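PDB 6M7Z: bradyzoite pseudokinase 1 from Toxoplasma gondii, which regulates the membrane ultrastructure of the parasitophorous vacuole and is a divergent member of the protein kinase family that lacks the glycine-rich loop. Local coordinates for residues P107-E115 with T122-K130; M153-H161 with P285-D293. All coordinates share one frame; numbering follows the deposited sequence.

Interaction 1. Residues P107-E115 with T122-K130; sequences PLLLPSLGE and TYIFHPLSK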
# COMPACT_ATOMS: atom_id res chain seq x y z
N PRO A 107 8.52 -1.31 -7.80
CA PRO A 107 8.00 -2.68 -7.79
C PRO A 107 7.25 -3.11 -6.51
O PRO A 107 6.38 -3.97 -6.58
CB PRO A 107 9.25 -3.55 -7.95
CG PRO A 107 10.30 -2.62 -8.53
CD PRO A 107 9.99 -1.27 -7.94
N LEU A 108 7.60 -2.52 -5.35
CA LEU A 108 7.05 -2.95 -4.06
C LEU A 108 6.05 -1.93 -3.49
O LEU A 108 5.72 -2.02 -2.32
CB LEU A 108 8.22 -3.17 -3.09
CG LEU A 108 9.13 -4.36 -3.43
CD1 LEU A 108 10.12 -4.61 -2.30
CD2 LEU A 108 8.32 -5.63 -3.71
N LEU A 109 5.59 -0.96 -4.30
CA LEU A 109 4.56 -0.00 -3.88
C LEU A 109 3.28 -0.24 -4.70
O LEU A 109 3.37 -0.55 -5.90
CB LEU A 109 5.07 1.43 -4.06
CG LEU A 109 6.37 1.78 -3.33
CD1 LEU A 109 6.72 3.26 -3.47
CD2 LEU A 109 6.33 1.42 -1.85
N LEU A 110 2.11 -0.11 -4.05
CA LEU A 110 0.82 -0.30 -4.70
C LEU A 110 0.74 0.63 -5.91
O LEU A 110 0.81 1.85 -5.76
CB LEU A 110 -0.29 -0.02 -3.69
CG LEU A 110 -1.74 -0.17 -4.19
CD1 LEU A 110 -2.03 -1.62 -4.53
CD2 LEU A 110 -2.73 0.34 -3.14
N PRO A 111 0.63 0.11 -7.14
CA PRO A 111 0.53 0.96 -8.32
C PRO A 111 -0.85 1.60 -8.52
O PRO A 111 -1.86 1.01 -8.16
CB PRO A 111 0.84 0.01 -9.50
CG PRO A 111 0.53 -1.39 -8.98
CD PRO A 111 0.62 -1.31 -7.47
N SER A 112 -0.85 2.81 -9.09
CA SER A 112 -2.05 3.50 -9.57
C SER A 112 -2.27 3.19 -11.05
O SER A 112 -1.32 3.19 -11.81
CB SER A 112 -1.92 4.99 -9.36
OG SER A 112 -2.98 5.67 -10.02
N LEU A 113 -3.52 2.95 -11.45
CA LEU A 113 -3.91 2.77 -12.86
C LEU A 113 -4.49 4.06 -13.45
O LEU A 113 -4.88 4.08 -14.60
CB LEU A 113 -4.96 1.65 -12.96
CG LEU A 113 -4.52 0.29 -12.45
CD1 LEU A 113 -5.66 -0.72 -12.59
CD2 LEU A 113 -3.25 -0.20 -13.16
N GLY A 114 -4.57 5.12 -12.64
CA GLY A 114 -5.13 6.40 -13.08
C GLY A 114 -5.82 7.15 -11.96
O GLY A 114 -6.42 6.53 -11.07
N GLU A 115 -5.74 8.48 -12.02
CA GLU A 115 -6.37 9.38 -11.05
C GLU A 115 -7.33 10.31 -11.80
O GLU A 115 -6.97 10.85 -12.82
CB GLU A 115 -5.32 10.20 -10.29
CG GLU A 115 -4.11 9.39 -9.85
CD GLU A 115 -3.09 9.03 -10.94
OE1 GLU A 115 -3.00 9.77 -11.95
OE2 GLU A 115 -2.38 8.02 -10.77
N THR A 122 -12.93 12.56 -5.94
CA THR A 122 -11.71 12.15 -6.64
C THR A 122 -11.61 10.62 -6.62
O THR A 122 -12.15 9.98 -5.70
CB THR A 122 -10.46 12.78 -6.02
OG1 THR A 122 -10.33 12.31 -4.66
CG2 THR A 122 -10.51 14.29 -6.04
N TYR A 123 -10.93 10.06 -7.63
CA TYR A 123 -10.80 8.63 -7.82
C TYR A 123 -9.33 8.25 -8.04
O TYR A 123 -8.60 8.95 -8.73
CB TYR A 123 -11.57 8.15 -9.05
CG TYR A 123 -13.05 8.41 -9.09
CD1 TYR A 123 -13.55 9.68 -9.32
CD2 TYR A 123 -13.95 7.37 -8.98
CE1 TYR A 123 -14.91 9.92 -9.38
CE2 TYR A 123 -15.31 7.59 -9.03
CZ TYR A 123 -15.80 8.87 -9.25
OH TYR A 123 -17.14 9.10 -9.31
N ILE A 124 -8.90 7.14 -7.43
CA ILE A 124 -7.67 6.47 -7.76
C ILE A 124 -8.01 5.01 -8.04
O ILE A 124 -8.61 4.35 -7.21
CB ILE A 124 -6.62 6.54 -6.63
CG1 ILE A 124 -6.27 7.98 -6.25
CG2 ILE A 124 -5.36 5.75 -7.01
CD1 ILE A 124 -5.20 8.06 -5.19
N PHE A 125 -7.60 4.51 -9.20
CA PHE A 125 -7.81 3.13 -9.55
C PHE A 125 -6.54 2.34 -9.22
O PHE A 125 -5.41 2.83 -9.38
CB PHE A 125 -8.27 3.04 -11.01
CG PHE A 125 -9.68 3.56 -11.23
CD1 PHE A 125 -9.91 4.91 -11.47
CD2 PHE A 125 -10.77 2.71 -11.16
CE1 PHE A 125 -11.20 5.39 -11.63
CE2 PHE A 125 -12.06 3.20 -11.31
CZ PHE A 125 -12.28 4.54 -11.56
N HIS A 126 -6.74 1.13 -8.71
CA HIS A 126 -5.68 0.18 -8.39
C HIS A 126 -6.03 -1.16 -9.00
O HIS A 126 -7.19 -1.46 -9.22
CB HIS A 126 -5.53 0.01 -6.87
CG HIS A 126 -5.10 1.23 -6.15
ND1 HIS A 126 -3.87 1.81 -6.38
CD2 HIS A 126 -5.71 1.97 -5.21
CE1 HIS A 126 -3.76 2.88 -5.60
NE2 HIS A 126 -4.88 3.01 -4.89
N PRO A 127 -5.03 -2.06 -9.19
CA PRO A 127 -5.33 -3.45 -9.48
C PRO A 127 -6.14 -3.98 -8.29
O PRO A 127 -5.91 -3.56 -7.14
CB PRO A 127 -3.97 -4.14 -9.57
CG PRO A 127 -2.95 -3.03 -9.66
CD PRO A 127 -3.59 -1.79 -9.08
N LEU A 128 -7.11 -4.85 -8.56
CA LEU A 128 -7.89 -5.44 -7.50
C LEU A 128 -7.03 -6.49 -6.81
O LEU A 128 -6.63 -7.47 -7.43
CB LEU A 128 -9.16 -6.06 -8.07
CG LEU A 128 -10.04 -6.78 -7.06
CD1 LEU A 128 -10.38 -5.87 -5.87
CD2 LEU A 128 -11.29 -7.30 -7.77
N SER A 129 -6.71 -6.26 -5.54
CA SER A 129 -5.79 -7.13 -4.81
C SER A 129 -6.51 -8.41 -4.40
O SER A 129 -7.74 -8.44 -4.28
CB SER A 129 -5.21 -6.41 -3.62
OG SER A 129 -5.99 -6.63 -2.45
N LYS A 130 -5.73 -9.48 -4.20
CA LYS A 130 -6.23 -10.75 -3.71
C LYS A 130 -6.61 -10.64 -2.23
O LYS A 130 -7.42 -11.43 -1.77
CB LYS A 130 -5.18 -11.86 -3.89
CG LYS A 130 -4.98 -12.33 -5.32
CD LYS A 130 -6.02 -13.38 -5.78
CE LYS A 130 -6.40 -13.27 -7.24
NZ LYS A 130 -7.84 -13.57 -7.48

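Interaction 2. Residues M153-H161 with P285-D293; sequences MVAALKSLH and PTIEEIMKD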
# COMPACT_ATOMS: atom_id res chain seq x y z
N MET A 153 8.52 -6.93 3.20
CA MET A 153 7.93 -5.80 3.89
C MET A 153 8.99 -4.73 4.20
O MET A 153 8.74 -3.53 3.95
CB MET A 153 7.23 -6.25 5.18
CG MET A 153 5.86 -6.88 4.94
SD MET A 153 5.29 -7.98 6.26
CE MET A 153 4.97 -6.79 7.56
N VAL A 154 10.15 -5.15 4.72
CA VAL A 154 11.27 -4.24 5.01
C VAL A 154 11.72 -3.55 3.71
O VAL A 154 11.96 -2.35 3.69
CB VAL A 154 12.47 -4.96 5.66
CG1 VAL A 154 13.66 -4.04 5.86
CG2 VAL A 154 12.12 -5.60 6.99
N ALA A 155 11.85 -4.33 2.64
CA ALA A 155 12.34 -3.83 1.36
C ALA A 155 11.38 -2.75 0.84
O ALA A 155 11.81 -1.75 0.29
CB ALA A 155 12.48 -4.95 0.36
N ALA A 156 10.07 -3.01 0.99
CA ALA A 156 9.04 -2.12 0.48
C ALA A 156 9.15 -0.76 1.19
O ALA A 156 9.13 0.30 0.53
CB ALA A 156 7.69 -2.74 0.66
N LEU A 157 9.31 -0.80 2.51
CA LEU A 157 9.45 0.40 3.32
C LEU A 157 10.71 1.18 2.91
O LEU A 157 10.67 2.40 2.75
CB LEU A 157 9.53 0.01 4.80
CG LEU A 157 9.59 1.19 5.78
CD1 LEU A 157 8.48 2.17 5.51
CD2 LEU A 157 9.52 0.70 7.21
N LYS A 158 11.82 0.45 2.73
CA LYS A 158 13.09 1.05 2.31
C LYS A 158 12.91 1.79 0.98
O LYS A 158 13.44 2.90 0.84
CB LYS A 158 14.18 -0.02 2.17
CG LYS A 158 15.58 0.57 2.11
CD LYS A 158 16.66 -0.36 1.61
CE LYS A 158 17.89 0.38 1.14
NZ LYS A 158 18.57 -0.36 0.05
N SER A 159 12.19 1.19 0.04
CA SER A 159 11.98 1.80 -1.26
C SER A 159 11.24 3.14 -1.11
O SER A 159 11.46 4.05 -1.88
CB SER A 159 11.31 0.86 -2.25
OG SER A 159 9.90 0.78 -2.07
N LEU A 160 10.39 3.26 -0.08
CA LEU A 160 9.67 4.51 0.17
C LEU A 160 10.61 5.54 0.82
O LEU A 160 10.61 6.71 0.44
CB LEU A 160 8.45 4.24 1.05
CG LEU A 160 7.49 5.41 1.22
CD1 LEU A 160 6.77 5.76 -0.08
CD2 LEU A 160 6.47 5.09 2.30
N HIS A 161 11.42 5.10 1.79
CA HIS A 161 12.42 5.96 2.43
C HIS A 161 13.40 6.54 1.40
O HIS A 161 13.74 7.71 1.47
CB HIS A 161 13.12 5.22 3.58
CG HIS A 161 12.24 5.00 4.77
ND1 HIS A 161 12.67 4.32 5.89
CD2 HIS A 161 10.95 5.32 4.99
CE1 HIS A 161 11.71 4.33 6.79
NE2 HIS A 161 10.63 4.88 6.24
N PRO A 285 17.05 -0.46 15.63
CA PRO A 285 17.92 -0.58 14.46
C PRO A 285 17.44 0.26 13.27
O PRO A 285 16.25 0.53 13.13
CB PRO A 285 17.84 -2.07 14.11
CG PRO A 285 16.50 -2.50 14.64
CD PRO A 285 16.33 -1.72 15.92
N THR A 286 18.38 0.65 12.41
CA THR A 286 18.08 1.24 11.11
C THR A 286 17.62 0.14 10.15
O THR A 286 17.79 -1.06 10.43
CB THR A 286 19.31 1.94 10.51
OG1 THR A 286 20.24 0.90 10.17
CG2 THR A 286 19.96 2.93 11.44
N ILE A 287 17.08 0.56 9.00
CA ILE A 287 16.66 -0.36 7.94
C ILE A 287 17.86 -1.22 7.53
O ILE A 287 17.71 -2.43 7.36
CB ILE A 287 16.08 0.41 6.73
CG1 ILE A 287 14.85 1.25 7.10
CG2 ILE A 287 15.80 -0.55 5.57
CD1 ILE A 287 13.65 0.43 7.48
N GLU A 288 19.03 -0.59 7.39
CA GLU A 288 20.28 -1.25 6.96
C GLU A 288 20.64 -2.37 7.95
O GLU A 288 20.96 -3.49 7.54
CB GLU A 288 21.45 -0.25 6.82
CG GLU A 288 21.13 1.07 6.13
CD GLU A 288 20.53 1.01 4.73
OE1 GLU A 288 20.86 0.06 3.98
OE2 GLU A 288 19.73 1.91 4.38
N GLU A 289 20.59 -2.07 9.25
CA GLU A 289 20.88 -3.05 10.30
C GLU A 289 19.83 -4.17 10.28
O GLU A 289 20.19 -5.34 10.41
CB GLU A 289 20.95 -2.38 11.67
CG GLU A 289 22.14 -1.45 11.81
CD GLU A 289 22.10 -0.56 13.04
OE1 GLU A 289 22.86 0.42 13.08
OE2 GLU A 289 21.31 -0.85 13.95
N ILE A 290 18.55 -3.82 10.10
CA ILE A 290 17.46 -4.81 10.03
C ILE A 290 17.75 -5.80 8.89
O ILE A 290 17.54 -7.00 9.06
CB ILE A 290 16.09 -4.13 9.85
CG1 ILE A 290 15.64 -3.42 11.13
CG2 ILE A 290 15.03 -5.12 9.36
CD1 ILE A 290 14.57 -2.38 10.91
N MET A 291 18.20 -5.29 7.74
CA MET A 291 18.43 -6.11 6.54
C MET A 291 19.60 -7.09 6.75
O MET A 291 19.69 -8.09 6.04
CB MET A 291 18.70 -5.23 5.32
CG MET A 291 17.43 -4.65 4.71
SD MET A 291 17.72 -3.83 3.12
CE MET A 291 16.08 -3.92 2.39
N LYS A 292 20.47 -6.83 7.74
CA LYS A 292 21.59 -7.73 8.06
C LYS A 292 21.25 -8.63 9.26
O LYS A 292 22.14 -9.26 9.82
CB LYS A 292 22.86 -6.92 8.31
CG LYS A 292 23.62 -6.52 7.07
CD LYS A 292 24.50 -5.30 7.31
CE LYS A 292 25.02 -4.66 6.03
NZ LYS A 292 25.39 -3.25 6.28
N ASP A 293 19.98 -8.70 9.66
CA ASP A 293 19.57 -9.55 10.78
C ASP A 293 19.74 -11.02 10.36
O ASP A 293 19.59 -11.35 9.18
CB ASP A 293 18.14 -9.23 11.24
CG ASP A 293 17.70 -9.95 12.51
OD1 ASP A 293 17.21 -11.08 12.40
OD2 ASP A 293 17.88 -9.36 13.61

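Interaction 1. Residues P107-E115 with T122-K130
His126 and Leu110 show how one imidazole can be fixed by its edge and its face at once. In Leu110, chi1 of 180° puts CG beside the ring and chi2 of 66° sets CD2 over its centre, 3.7 Å from the His126 centroid and 8° off the normal: a CH-pi contact in which the two side chains cross at about a right angle. In the plane of the same ring, His126 ND1 donates an almost straight bond of 2.8 Å to Pro111 O, approaching from above the carbonyl plane. NE2 bonds to Lys79 on strand 76-82, so both ring nitrogens are engaged. Next to it, the Pro111 and Pro127 rings meet obliquely, CG to CG at 3.9 Å, and Leu113 lays CD1 3.6 Å from His126 C. Pro111 precedes strand 114-117, probably in the end of the alphaC-beta4 loop, while His126 and Pro127 end strand 121-127; the two strands form an antiparallel hairpin at the edge of the amino-terminal lobe sheet, probably beta4 and beta5. Here Leu113 N donates to Phe125 O (2.8 Å), and Phe125 N to Gly114 O (3.0 Å). That same oxygen lies at the edge of the Phe125 ring. Ser112 OG accepts from Gly114 N in an ST turn and donates to Glu115 OE2 on the anti side, tilted well out of the carboxylate plane; OE1 forms a salt bridge with Arg99.

Interaction 2. Residues M153-H161 with P285-D293
Ile287 pushes into helix 153-161 as a knob into the hole formed by Val154, Leu157, Lys158 and His161. In the kinase carboxy-terminal lobe, helix 146-161 probably matches helix E, and helix 287-291 probably helix I. The short axes of helices 153-161 and 287-291 run nearly antiparallel, 10.7 Å apart, at a signed crossing angle of -156°. The apolar contacts are divided by branch: Ile287 CG2 lies against Lys158 CG at 3.6 Å, while the Leu157 and Ile287 side chains cross at about a right angle, CD2 to CD1 4.1 Å. Beside them, Val154 CG2 packs on Ile290 CG2 (3.8 Å), and Phe241 of helix 230-248 also touches Val154. No hydrogen bond links the two segments. Ile287 CG1 lies 4.0 Å from His161 ND1, approaching the ring obliquely, and His161 NE2 bonds to Asp233. Lys158 has a distant attraction to the poorly ordered Glu288 and a long, weak ion pair with Glu305. Thr286 OG1 caps its helix by accepting from Glu289 N. Met291 contributes its methyl end: with CG anti to its backbone N (chi1 -165°), Lys158 extends its chain across Met291, whose CE lies 3.7 Å from Lys158 CD and 3.9 Å from Ala155 CA.

Both contacts are partly buried, but interaction 1 lies about 9 Å from the centre of the chain and interaction 2 about 16 Å, with some 23 Å between their own centres. The first belongs to the sheet of the amino-terminal lobe and relies on backbone bonds and an oriented imidazole; the second joins helices of the other lobe through aliphatic and thioether surfaces. Glu288 at its outer side is exposed, while Lys158 takes part mainly through its methylenes. Leu108 CD1 rests 3.6 Å from Ala155 CB, and Leu109 CD2 touches Ser159. The start of 107-115 thus packs on helix 146-161, consistent with the way the alphaC-beta4 loop abuts helix E in protein kinases.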